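COPII coat assembly protein SEC16 (Saccharomyces cerevisiae, PDB 3MZK) helps to initiate assembly of the COPII coat that forms transport vesicles at the endoplasmic reticulum and selects their cargo, and also takes part in autophagy. Local coordinates at residues M233-F238 and I282-F287; S254-V259 and L278-E283. All coordinates share one frame; numbering follows the deposited sequence.

Contact 1. Residues M233-F238 and I282-F287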
loop_
_atom_site.group_PDB
_atom_site.type_symbol
_atom_site.label_atom_id
_atom_site.label_comp_id
_atom_site.label_asym_id
_atom_site.label_seq_id
_atom_site.Cartn_x
_atom_site.Cartn_y
_atom_site.Cartn_z
ATOM N N MET B 233 -17.078 3.356 -12.616
ATOM C CA MET B 233 -17.321 4.088 -13.853
ATOM C C MET B 233 -17.923 3.190 -14.929
ATOM O O MET B 233 -18.962 3.504 -15.508
ATOM C CB MET B 233 -16.018 4.700 -14.366
ATOM C CG MET B 233 -16.059 5.130 -15.824
ATOM S SD MET B 233 -14.475 5.790 -16.385
ATOM C CE MET B 233 -14.344 7.257 -15.367
ATOM N N ALA B 234 -17.259 2.069 -15.188
ATOM C CA ALA B 234 -17.673 1.141 -16.233
ATOM C C ALA B 234 -19.133 0.748 -16.091
ATOM O O ALA B 234 -19.889 0.792 -17.060
ATOM C CB ALA B 234 -16.791 -0.099 -16.219
ATOM N N ILE B 235 -19.521 0.368 -14.877
ATOM C CA ILE B 235 -20.878 -0.105 -14.612
ATOM C C ILE B 235 -21.899 1.033 -14.605
ATOM O O ILE B 235 -23.030 0.859 -15.055
ATOM C CB ILE B 235 -20.954 -0.883 -13.283
ATOM C CG1 ILE B 235 -20.017 -2.088 -13.327
ATOM C CG2 ILE B 235 -22.370 -1.346 -13.011
ATOM C CD1 ILE B 235 -20.031 -2.910 -12.068
ATOM N N LYS B 236 -21.495 2.196 -14.106
ATOM C CA LYS B 236 -22.381 3.354 -14.084
ATOM C C LYS B 236 -22.841 3.712 -15.492
ATOM O O LYS B 236 -23.876 4.350 -15.673
ATOM C CB LYS B 236 -21.693 4.558 -13.429
ATOM N N SER B 237 -22.069 3.292 -16.488
ATOM C CA SER B 237 -22.394 3.583 -17.879
ATOM C C SER B 237 -23.663 2.858 -18.324
ATOM O O SER B 237 -24.451 3.392 -19.107
ATOM C CB SER B 237 -21.230 3.198 -18.791
ATOM O OG SER B 237 -21.144 1.792 -18.939
ATOM N N PHE B 238 -23.851 1.640 -17.825
ATOM C CA PHE B 238 -25.028 0.848 -18.157
ATOM C C PHE B 238 -26.316 1.634 -17.921
ATOM O O PHE B 238 -27.176 1.705 -18.799
ATOM C CB PHE B 238 -25.062 -0.438 -17.330
ATOM C CG PHE B 238 -23.900 -1.359 -17.577
ATOM C CD1 PHE B 238 -23.598 -2.367 -16.674
ATOM C CD2 PHE B 238 -23.117 -1.229 -18.709
ATOM C CE1 PHE B 238 -22.533 -3.227 -16.895
ATOM C CE2 PHE B 238 -22.048 -2.086 -18.937
ATOM C CZ PHE B 238 -21.757 -3.086 -18.026
ATOM N N ILE B 282 -19.790 -5.736 -6.194
ATOM C CA ILE B 282 -20.802 -4.957 -5.506
ATOM C C ILE B 282 -21.488 -3.965 -6.448
ATOM O O ILE B 282 -22.713 -3.930 -6.531
ATOM C CB ILE B 282 -20.209 -4.248 -4.297
ATOM C CG1 ILE B 282 -19.600 -5.287 -3.353
ATOM C CG2 ILE B 282 -21.269 -3.427 -3.593
ATOM C CD1 ILE B 282 -18.882 -4.690 -2.168
ATOM N N GLU B 283 -20.704 -3.173 -7.170
ATOM C CA GLU B 283 -21.264 -2.238 -8.145
ATOM C C GLU B 283 -22.211 -2.920 -9.128
ATOM O O GLU B 283 -23.273 -2.392 -9.454
ATOM C CB GLU B 283 -20.145 -1.537 -8.911
ATOM C CG GLU B 283 -19.465 -0.451 -8.112
ATOM C CD GLU B 283 -20.421 0.656 -7.746
ATOM O OE1 GLU B 283 -21.138 1.136 -8.649
ATOM O OE2 GLU B 283 -20.469 1.038 -6.558
ATOM N N PHE B 284 -21.813 -4.096 -9.599
ATOM C CA PHE B 284 -22.590 -4.838 -10.580
ATOM C C PHE B 284 -23.776 -5.539 -9.913
ATOM O O PHE B 284 -24.834 -5.715 -10.523
ATOM C CB PHE B 284 -21.699 -5.859 -11.296
ATOM C CG PHE B 284 -22.311 -6.436 -12.537
ATOM C CD1 PHE B 284 -21.915 -7.674 -13.006
ATOM C CD2 PHE B 284 -23.270 -5.736 -13.244
ATOM C CE1 PHE B 284 -22.474 -8.210 -14.153
ATOM C CE2 PHE B 284 -23.832 -6.265 -14.385
ATOM C CZ PHE B 284 -23.431 -7.503 -14.842
ATOM N N GLY B 285 -23.592 -5.943 -8.658
ATOM C CA GLY B 285 -24.666 -6.530 -7.876
ATOM C C GLY B 285 -25.756 -5.525 -7.537
ATOM O O GLY B 285 -26.880 -5.904 -7.214
ATOM N N ILE B 286 -25.415 -4.241 -7.603
ATOM C CA ILE B 286 -26.376 -3.169 -7.392
ATOM C C ILE B 286 -27.182 -2.960 -8.662
ATOM O O ILE B 286 -28.409 -2.957 -8.640
ATOM C CB ILE B 286 -25.674 -1.852 -7.023
ATOM C CG1 ILE B 286 -25.253 -1.870 -5.554
ATOM C CG2 ILE B 286 -26.580 -0.666 -7.297
ATOM C CD1 ILE B 286 -24.284 -0.780 -5.194
ATOM N N PHE B 287 -26.479 -2.793 -9.773
ATOM C CA PHE B 287 -27.120 -2.647 -11.069
ATOM C C PHE B 287 -28.188 -3.713 -11.282
ATOM O O PHE B 287 -29.307 -3.409 -11.689
ATOM C CB PHE B 287 -26.073 -2.723 -12.181
ATOM C CG PHE B 287 -26.648 -2.979 -13.540
ATOM C CD1 PHE B 287 -27.182 -1.943 -14.286
ATOM C CD2 PHE B 287 -26.644 -4.254 -14.079
ATOM C CE1 PHE B 287 -27.708 -2.178 -15.539
ATOM C CE2 PHE B 287 -27.168 -4.495 -15.331
ATOM C CZ PHE B 287 -27.700 -3.456 -16.063
#
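Ile235 reaches across to Glu283, Phe284 and Phe287 where segments 233-238 and 282-287, from two helices of the ACE1-type alpha-helical solenoid, run nearly parallel (9°), their axes 9.6 Å apart at closest approach. From CB the Ile235 side chain forks. CG2, anti to the backbone N, lies 4.0 Å from Phe287 CB and also near the carbonyl oxygen of Glu283. The other branch, CG1, is anti to the carbonyl carbon (chi1 -59°), and with chi2 extended CD1 ends beside the partner helix. There CD1 sits next to Glu283 CB and 3.5 Å from Phe284 CB. Glu283 contributes its CB here, not its carboxylate.

One turn further on, aromatic rings take over. Phe238 turns an edge toward the face of Phe287, the centroids 5.4 Å apart and the planes at 63°, a T-shaped pair. Phe284 meets Phe238 more lightly, the two side chains crossing at about a right angle. Helix 242-250 adds Ala248 against Phe238 and Ser249 against Phe287. No hydrogen bond spans the segments. In the aromatic pair, Phe238 CD1 stands 4.1 Å above the centre of the Phe287 ring, while Phe238 CB approaches Phe287 CE1.

Contact 2. Residues S254-V259 and L278-E283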
loop_
_atom_site.group_PDB
_atom_site.type_symbol
_atom_site.label_atom_id
_atom_site.label_comp_id
_atom_site.label_asym_id
_atom_site.label_seq_id
_atom_site.Cartn_x
_atom_site.Cartn_y
_atom_site.Cartn_z
ATOM N N SER B 254 -21.659 -14.773 -17.818
ATOM C CA SER B 254 -20.390 -14.888 -18.529
ATOM C C SER B 254 -19.469 -13.711 -18.231
ATOM O O SER B 254 -18.249 -13.842 -18.281
ATOM C CB SER B 254 -20.624 -15.012 -20.037
ATOM O OG SER B 254 -21.414 -13.940 -20.520
ATOM N N ILE B 255 -20.062 -12.562 -17.925
ATOM C CA ILE B 255 -19.294 -11.368 -17.588
ATOM C C ILE B 255 -18.515 -11.565 -16.290
ATOM O O ILE B 255 -17.298 -11.426 -16.254
ATOM C CB ILE B 255 -20.203 -10.138 -17.441
ATOM C CG1 ILE B 255 -20.893 -9.824 -18.768
ATOM C CG2 ILE B 255 -19.404 -8.946 -16.960
ATOM C CD1 ILE B 255 -21.792 -8.607 -18.715
ATOM N N VAL B 256 -19.227 -11.893 -15.222
ATOM C CA VAL B 256 -18.588 -12.156 -13.944
ATOM C C VAL B 256 -17.571 -13.287 -14.081
ATOM O O VAL B 256 -16.480 -13.220 -13.523
ATOM C CB VAL B 256 -19.635 -12.491 -12.854
ATOM C CG1 VAL B 256 -18.954 -12.827 -11.534
ATOM C CG2 VAL B 256 -20.578 -11.324 -12.675
ATOM N N ALA B 257 -17.932 -14.320 -14.839
ATOM C CA ALA B 257 -17.053 -15.471 -15.041
ATOM C C ALA B 257 -15.739 -15.064 -15.698
ATOM O O ALA B 257 -14.680 -15.584 -15.354
ATOM C CB ALA B 257 -17.756 -16.548 -15.862
ATOM N N ALA B 258 -15.815 -14.130 -16.639
ATOM C CA ALA B 258 -14.627 -13.619 -17.308
ATOM C C ALA B 258 -13.710 -12.917 -16.317
ATOM O O ALA B 258 -12.495 -13.125 -16.325
ATOM C CB ALA B 258 -15.007 -12.677 -18.436
ATOM N N VAL B 259 -14.296 -12.086 -15.461
ATOM C CA VAL B 259 -13.521 -11.359 -14.465
ATOM C C VAL B 259 -12.824 -12.306 -13.493
ATOM O O VAL B 259 -11.625 -12.186 -13.254
ATOM C CB VAL B 259 -14.395 -10.363 -13.680
ATOM C CG1 VAL B 259 -13.635 -9.816 -12.485
ATOM C CG2 VAL B 259 -14.856 -9.237 -14.588
ATOM N N LEU B 278 -13.568 -6.777 -6.068
ATOM C CA LEU B 278 -14.602 -6.596 -5.067
ATOM C C LEU B 278 -15.518 -5.426 -5.434
ATOM O O LEU B 278 -16.735 -5.564 -5.367
ATOM C CB LEU B 278 -13.999 -6.410 -3.672
ATOM C CG LEU B 278 -15.038 -6.406 -2.548
ATOM C CD1 LEU B 278 -15.966 -7.609 -2.683
ATOM C CD2 LEU B 278 -14.378 -6.382 -1.180
ATOM N N GLU B 279 -14.946 -4.286 -5.825
ATOM C CA GLU B 279 -15.761 -3.156 -6.269
ATOM C C GLU B 279 -16.701 -3.588 -7.387
ATOM O O GLU B 279 -17.894 -3.293 -7.360
ATOM C CB GLU B 279 -14.906 -1.999 -6.775
ATOM C CG GLU B 279 -13.890 -1.447 -5.794
ATOM C CD GLU B 279 -13.034 -0.353 -6.418
ATOM O OE1 GLU B 279 -13.596 0.480 -7.162
ATOM O OE2 GLU B 279 -11.805 -0.336 -6.183
ATOM N N PHE B 280 -16.151 -4.286 -8.374
ATOM C CA PHE B 280 -16.933 -4.732 -9.520
ATOM C C PHE B 280 -18.127 -5.595 -9.122
ATOM O O PHE B 280 -19.214 -5.463 -9.681
ATOM C CB PHE B 280 -16.058 -5.500 -10.509
ATOM C CG PHE B 280 -16.838 -6.346 -11.459
ATOM C CD1 PHE B 280 -17.518 -5.774 -12.516
ATOM C CD2 PHE B 280 -16.916 -7.712 -11.284
ATOM C CE1 PHE B 280 -18.251 -6.553 -13.387
ATOM C CE2 PHE B 280 -17.649 -8.493 -12.150
ATOM C CZ PHE B 280 -18.315 -7.911 -13.201
ATOM N N LEU B 281 -17.922 -6.490 -8.164
ATOM C CA LEU B 281 -18.980 -7.403 -7.756
ATOM C C LEU B 281 -20.128 -6.660 -7.082
ATOM O O LEU B 281 -21.301 -6.910 -7.365
ATOM C CB LEU B 281 -18.432 -8.496 -6.838
ATOM C CG LEU B 281 -17.571 -9.560 -7.524
ATOM C CD1 LEU B 281 -17.072 -10.587 -6.528
ATOM C CD2 LEU B 281 -18.361 -10.227 -8.620
ATOM N N ILE B 282 -19.790 -5.736 -6.194
ATOM C CA ILE B 282 -20.802 -4.957 -5.506
ATOM C C ILE B 282 -21.488 -3.965 -6.448
ATOM O O ILE B 282 -22.713 -3.930 -6.531
ATOM C CB ILE B 282 -20.209 -4.248 -4.297
ATOM C CG1 ILE B 282 -19.600 -5.287 -3.353
ATOM C CG2 ILE B 282 -21.269 -3.427 -3.593
ATOM C CD1 ILE B 282 -18.882 -4.690 -2.168
ATOM N N GLU B 283 -20.704 -3.173 -7.170
ATOM C CA GLU B 283 -21.264 -2.238 -8.145
ATOM C C GLU B 283 -22.211 -2.920 -9.128
ATOM O O GLU B 283 -23.273 -2.392 -9.454
ATOM C CB GLU B 283 -20.145 -1.537 -8.911
ATOM C CG GLU B 283 -19.465 -0.451 -8.112
ATOM C CD GLU B 283 -20.421 0.656 -7.746
ATOM O OE1 GLU B 283 -21.138 1.136 -8.649
ATOM O OE2 GLU B 283 -20.469 1.038 -6.558
#
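Phe280 points its ring at three aliphatic side chains of helix 252-261: Ile255, Val256 and Val259. The contact with Val259 is a CH-pi interaction, its CG2 lying over one face, 4.1 Å from the ring centroid and 24° off the normal. CG2 is displaced toward the rim, with Phe280 CE2 its nearest ring atom at 3.8 Å. With CG anti to the backbone N (chi1 162°), the Phe280 ring is set on the side of helix 252-261.

The remaining contacts are plain apolar ones. Ile255 CG2 approaches the far end of the ring at Phe280 CZ, 4.0 Å away, the two side chains crossing at about a right angle. Val256 divides its methyls between two partners: CG2 is about equally far from Phe280 CE2 and CZ, whereas CG1 meets Leu281 CD2 at 4.0 Å. No hydrogen bond crosses, and all five touching residues are buried.

The two segments are nearly antiparallel, at 169°, with axes 11.5 Å apart at closest approach, a spacing bridged by side chains in the alpha-helical solenoid. Around them, helix 214-226 brings Leu222 against both Ile255 and Phe280, helix 231-240 packs Ile235 on Phe280, and helix 116-123 places Leu123 against Val256.

In the fold
Both contacts draw on helix 275-290, which meets helix 231-240 in contact 1 and helix 252-261 in contact 2; segment 282-287 runs nearly parallel to 233-238, and segment 278-283 nearly antiparallel to 254-259. Their centres lie 9 Å apart, and they form one continuous apolar core. Phe284 joins them: its CD1 is 3.9 Å from Val256 CG2, and its ring meets that of Phe280 with planes at about 30°. Ile235 CD1 also lies 3.6 Å from Phe280 O. Both contacts belong to the Sec23-binding domain, where they are buried packing between its helices, and no other chain of the assembly touches the segments of contact 1.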